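Local atomic coordinates of cortical-lytic enzyme (Bacillus cereus, PDB entry 4S3J), a protein that cleaves partially degraded cortex peptidoglycan as an N-acetylglucosaminidase during spore germination and probably recognises the muramic acid delta-lactam of spore peptidoglycan. Residues 3-8 against 418-423; 388-393 against 412-417. All blocks are in the same frame, centred on the assembly; numbering follows the deposited sequence.

Contact 1: 3-8 against 418-423; sequences IQIVTV and WRLLVE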
loop_
_atom_site.group_PDB
_atom_site.type_symbol
_atom_site.label_atom_id
_atom_site.label_comp_id
_atom_site.label_asym_id
_atom_site.label_seq_id
_atom_site.Cartn_x
_atom_site.Cartn_y
_atom_site.Cartn_z
ATOM N N ILE A 3 -15.131 12.129 -10.686
ATOM C CA ILE A 3 -13.859 12.525 -10.055
ATOM C C ILE A 3 -12.643 12.374 -10.949
ATOM O O ILE A 3 -12.490 11.393 -11.674
ATOM C CB ILE A 3 -13.627 11.690 -8.760
ATOM C CG1 ILE A 3 -14.538 12.181 -7.632
ATOM C CG2 ILE A 3 -12.166 11.684 -8.324
ATOM C CD1 ILE A 3 -14.198 13.531 -7.083
ATOM N N GLN A 4 -11.744 13.344 -10.832
ATOM C CA GLN A 4 -10.435 13.256 -11.449
ATOM C C GLN A 4 -9.389 13.852 -10.514
ATOM O O GLN A 4 -9.718 14.560 -9.552
ATOM C CB GLN A 4 -10.412 13.943 -12.800
ATOM C CG GLN A 4 -10.381 15.451 -12.762
ATOM C CD GLN A 4 -10.045 16.004 -14.112
ATOM O OE1 GLN A 4 -10.940 16.244 -14.944
ATOM N NE2 GLN A 4 -8.761 16.162 -14.376
ATOM N N ILE A 5 -8.137 13.569 -10.836
ATOM C CA ILE A 5 -7.003 14.192 -10.170
ATOM C C ILE A 5 -6.655 15.520 -10.878
ATOM O O ILE A 5 -6.653 15.599 -12.113
ATOM C CB ILE A 5 -5.792 13.253 -10.197
ATOM C CG1 ILE A 5 -6.108 11.972 -9.429
ATOM C CG2 ILE A 5 -4.569 13.943 -9.592
ATOM C CD1 ILE A 5 -5.119 10.842 -9.697
ATOM N N VAL A 6 -6.421 16.572 -10.098
ATOM C CA VAL A 6 -5.985 17.877 -10.605
ATOM C C VAL A 6 -4.737 18.310 -9.823
ATOM O O VAL A 6 -4.721 18.228 -8.590
ATOM C CB VAL A 6 -7.079 18.952 -10.465
ATOM C CG1 VAL A 6 -6.569 20.317 -10.924
ATOM C CG2 VAL A 6 -8.288 18.563 -11.283
ATOM N N THR A 7 -3.713 18.783 -10.529
ATOM C CA THR A 7 -2.518 19.316 -9.876
ATOM C C THR A 7 -2.667 20.817 -9.675
ATOM O O THR A 7 -3.001 21.547 -10.615
ATOM C CB THR A 7 -1.248 19.024 -10.712
ATOM O OG1 THR A 7 -1.052 17.615 -10.811
ATOM C CG2 THR A 7 0.002 19.593 -10.071
ATOM N N VAL A 8 -2.436 21.264 -8.441
ATOM C CA VAL A 8 -2.549 22.669 -8.070
ATOM C C VAL A 8 -1.501 23.511 -8.816
ATOM O O VAL A 8 -0.342 23.120 -8.964
ATOM C CB VAL A 8 -2.386 22.827 -6.542
ATOM C CG1 VAL A 8 -2.284 24.294 -6.122
ATOM C CG2 VAL A 8 -3.551 22.146 -5.810
ATOM N N TRP A 418 -7.812 6.309 -0.449
ATOM C CA TRP A 418 -8.954 5.454 -0.176
ATOM C C TRP A 418 -10.115 5.768 -1.123
ATOM O O TRP A 418 -10.755 4.857 -1.641
ATOM C CB TRP A 418 -9.341 5.592 1.299
ATOM C CG TRP A 418 -8.162 5.231 2.165
ATOM C CD1 TRP A 418 -7.381 6.074 2.889
ATOM C CD2 TRP A 418 -7.599 3.922 2.330
ATOM N NE1 TRP A 418 -6.373 5.368 3.525
ATOM C CE2 TRP A 418 -6.481 4.048 3.185
ATOM C CE3 TRP A 418 -7.935 2.659 1.848
ATOM C CZ2 TRP A 418 -5.712 2.949 3.565
ATOM C CZ3 TRP A 418 -7.165 1.580 2.225
ATOM C CH2 TRP A 418 -6.078 1.732 3.075
ATOM N N ARG A 419 -10.326 7.045 -1.416
ATOM C CA ARG A 419 -11.352 7.418 -2.381
ATOM C C ARG A 419 -11.001 6.890 -3.773
ATOM O O ARG A 419 -11.867 6.389 -4.477
ATOM C CB ARG A 419 -11.553 8.930 -2.413
ATOM C CG ARG A 419 -12.558 9.360 -3.485
ATOM C CD ARG A 419 -13.957 8.824 -3.186
ATOM N NE ARG A 419 -14.933 9.210 -4.205
ATOM C CZ ARG A 419 -15.623 10.349 -4.197
ATOM N NH1 ARG A 419 -15.424 11.252 -3.239
ATOM N NH2 ARG A 419 -16.491 10.602 -5.170
ATOM N N LEU A 420 -9.746 7.011 -4.186
ATOM C CA LEU A 420 -9.362 6.528 -5.504
ATOM C C LEU A 420 -9.458 5.006 -5.591
ATOM O O LEU A 420 -9.752 4.462 -6.646
ATOM C CB LEU A 420 -7.959 7.007 -5.865
ATOM C CG LEU A 420 -7.864 8.495 -6.211
ATOM C CD1 LEU A 420 -6.402 8.881 -6.295
ATOM C CD2 LEU A 420 -8.605 8.812 -7.488
ATOM N N LEU A 421 -9.210 4.311 -4.479
ATOM C CA LEU A 421 -9.322 2.861 -4.479
ATOM C C LEU A 421 -10.739 2.445 -4.890
ATOM O O LEU A 421 -10.902 1.554 -5.744
ATOM C CB LEU A 421 -8.977 2.294 -3.093
ATOM C CG LEU A 421 -8.950 0.764 -2.998
ATOM C CD1 LEU A 421 -7.772 0.150 -3.782
ATOM C CD2 LEU A 421 -8.911 0.348 -1.551
ATOM N N VAL A 422 -11.748 3.062 -4.274
ATOM C CA VAL A 422 -13.149 2.720 -4.581
ATOM C C VAL A 422 -13.619 3.274 -5.930
ATOM O O VAL A 422 -14.545 2.714 -6.541
ATOM C CB VAL A 422 -14.138 3.209 -3.487
ATOM C CG1 VAL A 422 -13.822 2.565 -2.172
ATOM C CG2 VAL A 422 -14.126 4.691 -3.339
ATOM N N GLU A 423 -12.993 4.343 -6.421
ATOM C CA GLU A 423 -13.328 4.851 -7.747
ATOM C C GLU A 423 -12.809 3.909 -8.827
ATOM O O GLU A 423 -13.458 3.692 -9.852
ATOM C CB GLU A 423 -12.733 6.241 -7.961
ATOM C CG GLU A 423 -13.419 7.334 -7.164
ATOM C CD GLU A 423 -14.846 7.619 -7.625
ATOM O OE1 GLU A 423 -15.116 7.604 -8.851
ATOM O OE2 GLU A 423 -15.699 7.850 -6.751
HETATM O O HOH W 1 -16.774 10.078 -9.499
HETATM O O HOH W 2 -13.642 8.573 -11.137
#
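Glu423, which faces Ile3 across the contact, has its carboxylate oxygen OE2 gripped twice by Arg419, one helical turn earlier. Arg419 NE gives the shorter bond to Glu423 OE2, 3.0 Å. Arg419 NH2 adds a longer and more bent bond to that oxygen. Both donors come from the same face of the carboxylate, while OE2 lies in the guanidinium plane at its edge. The side-on grip therefore fixes the turn of the guanidinium. Arg419 reaches this position with CG anti to the backbone N (chi1 176°) and a bend at chi2 (65°), which folds the chain back toward Glu423.

The guanidinium then offers one face to Ile3. Ile3 CG1 sits 3.5 Å from Arg419 NH2, an apolar branch laid over a flat charged group. The other carboxylate oxygen, Glu423 OE1, works through water. One water accepts from Ile3 N and donates to Glu423 OE1, at 3.0 Å from that oxygen. A second water donates to Glu423 OE1 and to Ile3 O. Both backbone polar atoms of Ile3 are thus tied to one oxygen without any direct hydrogen bond between strand and helix. Tyr70 also bonds to Ile3 O.

Further along, Ile5 meets Leu420. The two side chains cross at about a right angle, with Ile5 CD1 4.1 Å from Leu420 CD1. Ile47, on the paired strand 45-49, packs beside Ile3, Arg419 and Leu420.

The axes of strand 3-7 and helix segment 418-423 come within 10.4 Å, a normal spacing for a helix packed on a strand. Side chains and two waters lie between them. The arrangement is an interdomain contact: the two-stranded antiparallel sheet of the N-terminal LysM domain docks on the last helix of the family 18 TIM barrel.

Contact 2: 388-393 against 412-417; sequences RSIQSK and LPFPQN
The Phe414 ring is met obliquely by Ile390 and carries Asn417 on one face. Asn417 CB stands 3.6 Å above the ring plane, over the centre. Gln416 OE1 lies at the ring edge, in plane. Ile390 comes from the other segment and brings CG1 to the far end of the ring. Ile390 CG1 is 3.5 Å from Phe414 CZ and nearly as close to CE2. The two side chains slide past each other in opposite directions.

Asn417 makes the second half of the contact. With chi1 at 170°, the amide swings away from the backbone N, and OD1 reaches Ile390. Asn417 OD1 lies 3.4 Å from Ile390 CG2 and somewhat farther from CD1. These two side chains cross at about a right angle. The contact of OD1 with the methyl groups is van der Waals in kind. The polar need of this buried oxygen is met in part elsewhere, by a weak hydrogen bond with Tyr407 OH.

The CG1 branch of Ile390 thus meets the ring through CG1 and reaches Asn417 OD1 with its CD1 methyl; the CG2 methyl meets OD1 more closely. The backbone helps to hold the pair together. Asn417 N bonds to Phe414 O at 3.1 Å, so the chain turns tightly here and the asparagine is set over the phenylalanine ring. No hydrogen bond joins the two segments, and all three touching residues are buried.

The contact joins the first turn of helix 387-400 to the start of helix 415-424 and the residue before it. These are consecutive helices on the outside of the TIM barrel, linked through strand 404-408, which holds Tyr407. Strand 318-330 lies beneath: Leu324 touches Phe414 and Asn417, and Gln322 touches Ile390.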
loop_
_atom_site.group_PDB
_atom_site.type_symbol
_atom_site.label_atom_id
_atom_site.label_comp_id
_atom_site.label_asym_id
_atom_site.label_seq_id
_atom_site.Cartn_x
_atom_site.Cartn_y
_atom_site.Cartn_z
ATOM N N ARG A 388 -1.420 11.090 -7.643
ATOM C CA ARG A 388 -0.861 10.783 -8.954
ATOM C C ARG A 388 -0.152 9.433 -8.950
ATOM O O ARG A 388 -0.378 8.605 -9.849
ATOM C CB ARG A 388 0.116 11.875 -9.404
ATOM C CG ARG A 388 -0.579 13.219 -9.667
ATOM C CD ARG A 388 0.405 14.352 -9.862
ATOM N NE ARG A 388 1.154 14.663 -8.640
ATOM C CZ ARG A 388 1.944 15.726 -8.496
ATOM N NH1 ARG A 388 2.085 16.587 -9.495
ATOM N NH2 ARG A 388 2.586 15.928 -7.349
ATOM N N SER A 389 0.737 9.223 -7.974
ATOM C CA SER A 389 1.558 8.012 -7.989
ATOM C C SER A 389 0.708 6.808 -7.586
ATOM O O SER A 389 0.886 5.722 -8.138
ATOM C CB SER A 389 2.866 8.152 -7.119
ATOM O OG SER A 389 2.819 8.471 -5.690
ATOM N N ILE A 390 -0.257 6.977 -6.697
ATOM C CA ILE A 390 -1.152 5.854 -6.375
ATOM C C ILE A 390 -1.998 5.470 -7.604
ATOM O O ILE A 390 -2.201 4.285 -7.884
ATOM C CB ILE A 390 -2.068 6.172 -5.170
ATOM C CG1 ILE A 390 -1.230 6.201 -3.883
ATOM C CG2 ILE A 390 -3.172 5.140 -5.013
ATOM C CD1 ILE A 390 -0.667 4.814 -3.460
ATOM N N GLN A 391 -2.466 6.448 -8.376
ATOM C CA GLN A 391 -3.170 6.112 -9.616
ATOM C C GLN A 391 -2.265 5.341 -10.583
ATOM O O GLN A 391 -2.713 4.374 -11.211
ATOM C CB GLN A 391 -3.736 7.373 -10.278
ATOM C CG GLN A 391 -4.622 7.096 -11.497
ATOM C CD GLN A 391 -5.847 6.265 -11.168
ATOM O OE1 GLN A 391 -6.737 6.704 -10.436
ATOM N NE2 GLN A 391 -5.886 5.034 -11.683
ATOM N N SER A 392 -0.993 5.717 -10.684
ATOM C CA SER A 392 -0.053 4.955 -11.503
ATOM C C SER A 392 0.083 3.525 -11.021
ATOM O O SER A 392 0.165 2.605 -11.833
ATOM C CB SER A 392 1.308 5.617 -11.522
ATOM O OG SER A 392 1.194 6.895 -12.147
ATOM N N LYS A 393 0.113 3.339 -9.712
ATOM C CA LYS A 393 0.202 2.000 -9.139
ATOM C C LYS A 393 -1.060 1.177 -9.388
ATOM O O LYS A 393 -0.969 -0.008 -9.728
ATOM C CB LYS A 393 0.482 2.097 -7.645
ATOM C CG LYS A 393 1.906 2.546 -7.306
ATOM C CD LYS A 393 2.907 1.451 -7.622
ATOM C CE LYS A 393 4.360 1.868 -7.372
ATOM N NZ LYS A 393 4.668 2.202 -5.955
ATOM N N LEU A 412 -1.472 6.959 8.802
ATOM C CA LEU A 412 -0.762 7.890 7.921
ATOM C C LEU A 412 -1.757 8.539 6.957
ATOM O O LEU A 412 -2.014 7.998 5.866
ATOM C CB LEU A 412 0.316 7.130 7.151
ATOM C CG LEU A 412 1.482 6.618 8.009
ATOM C CD1 LEU A 412 2.139 5.409 7.362
ATOM C CD2 LEU A 412 2.510 7.738 8.184
ATOM N N PRO A 413 -2.389 9.644 7.377
ATOM C CA PRO A 413 -3.481 10.263 6.616
ATOM C C PRO A 413 -3.139 10.487 5.140
ATOM O O PRO A 413 -2.072 11.026 4.803
ATOM C CB PRO A 413 -3.702 11.592 7.324
ATOM C CG PRO A 413 -3.278 11.341 8.743
ATOM C CD PRO A 413 -2.174 10.309 8.670
ATOM N N PHE A 414 -4.087 10.090 4.286
ATOM C CA PHE A 414 -3.947 10.109 2.837
ATOM C C PHE A 414 -5.338 9.819 2.257
ATOM O O PHE A 414 -5.600 8.750 1.691
ATOM C CB PHE A 414 -2.886 9.083 2.408
ATOM C CG PHE A 414 -2.532 9.086 0.938
ATOM C CD1 PHE A 414 -3.111 9.961 0.023
ATOM C CD2 PHE A 414 -1.591 8.180 0.478
ATOM C CE1 PHE A 414 -2.749 9.899 -1.336
ATOM C CE2 PHE A 414 -1.230 8.116 -0.855
ATOM C CZ PHE A 414 -1.804 8.976 -1.767
ATOM N N PRO A 415 -6.256 10.781 2.404
ATOM C CA PRO A 415 -7.664 10.489 2.082
ATOM C C PRO A 415 -7.875 10.128 0.616
ATOM O O PRO A 415 -8.743 9.331 0.285
ATOM C CB PRO A 415 -8.405 11.798 2.403
ATOM C CG PRO A 415 -7.409 12.729 2.969
ATOM C CD PRO A 415 -6.030 12.167 2.860
ATOM N N GLN A 416 -7.073 10.717 -0.261
ATOM C CA GLN A 416 -7.255 10.492 -1.682
ATOM C C GLN A 416 -6.982 9.040 -2.055
ATOM O O GLN A 416 -7.554 8.527 -3.004
ATOM C CB GLN A 416 -6.355 11.405 -2.497
ATOM C CG GLN A 416 -6.595 12.868 -2.257
ATOM C CD GLN A 416 -5.716 13.466 -1.194
ATOM O OE1 GLN A 416 -5.111 12.763 -0.377
ATOM N NE2 GLN A 416 -5.650 14.790 -1.180
ATOM N N ASN A 417 -6.079 8.375 -1.335
ATOM C CA ASN A 417 -5.808 6.980 -1.642
ATOM C C ASN A 417 -7.065 6.118 -1.531
ATOM O O ASN A 417 -7.359 5.289 -2.411
ATOM C CB ASN A 417 -4.710 6.442 -0.717
ATOM C CG ASN A 417 -4.556 4.950 -0.830
ATOM O OD1 ASN A 417 -4.099 4.451 -1.868
ATOM N ND2 ASN A 417 -4.970 4.218 0.203
#

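In the fold
Contacts 1 and 2 share helix 415-424, with centres 8 Å apart. Contact 2 uses its first turn and the residues leading into it; contact 1 uses the turns that follow. Helix 387-400 also meets the LysM strand: Ile5 CD1 lies 3.8 Å from Gln391 CB, and Ile5 CG2 lies 4.1 Å from Arg388 CG. Strand 3-7 therefore rests on both helices, which contact 2 packs together. One contact is between domains, the other within the barrel. In sequence, contact 2 falls between the two segments of contact 1. Both lie away from Glu220, the probable proton donor.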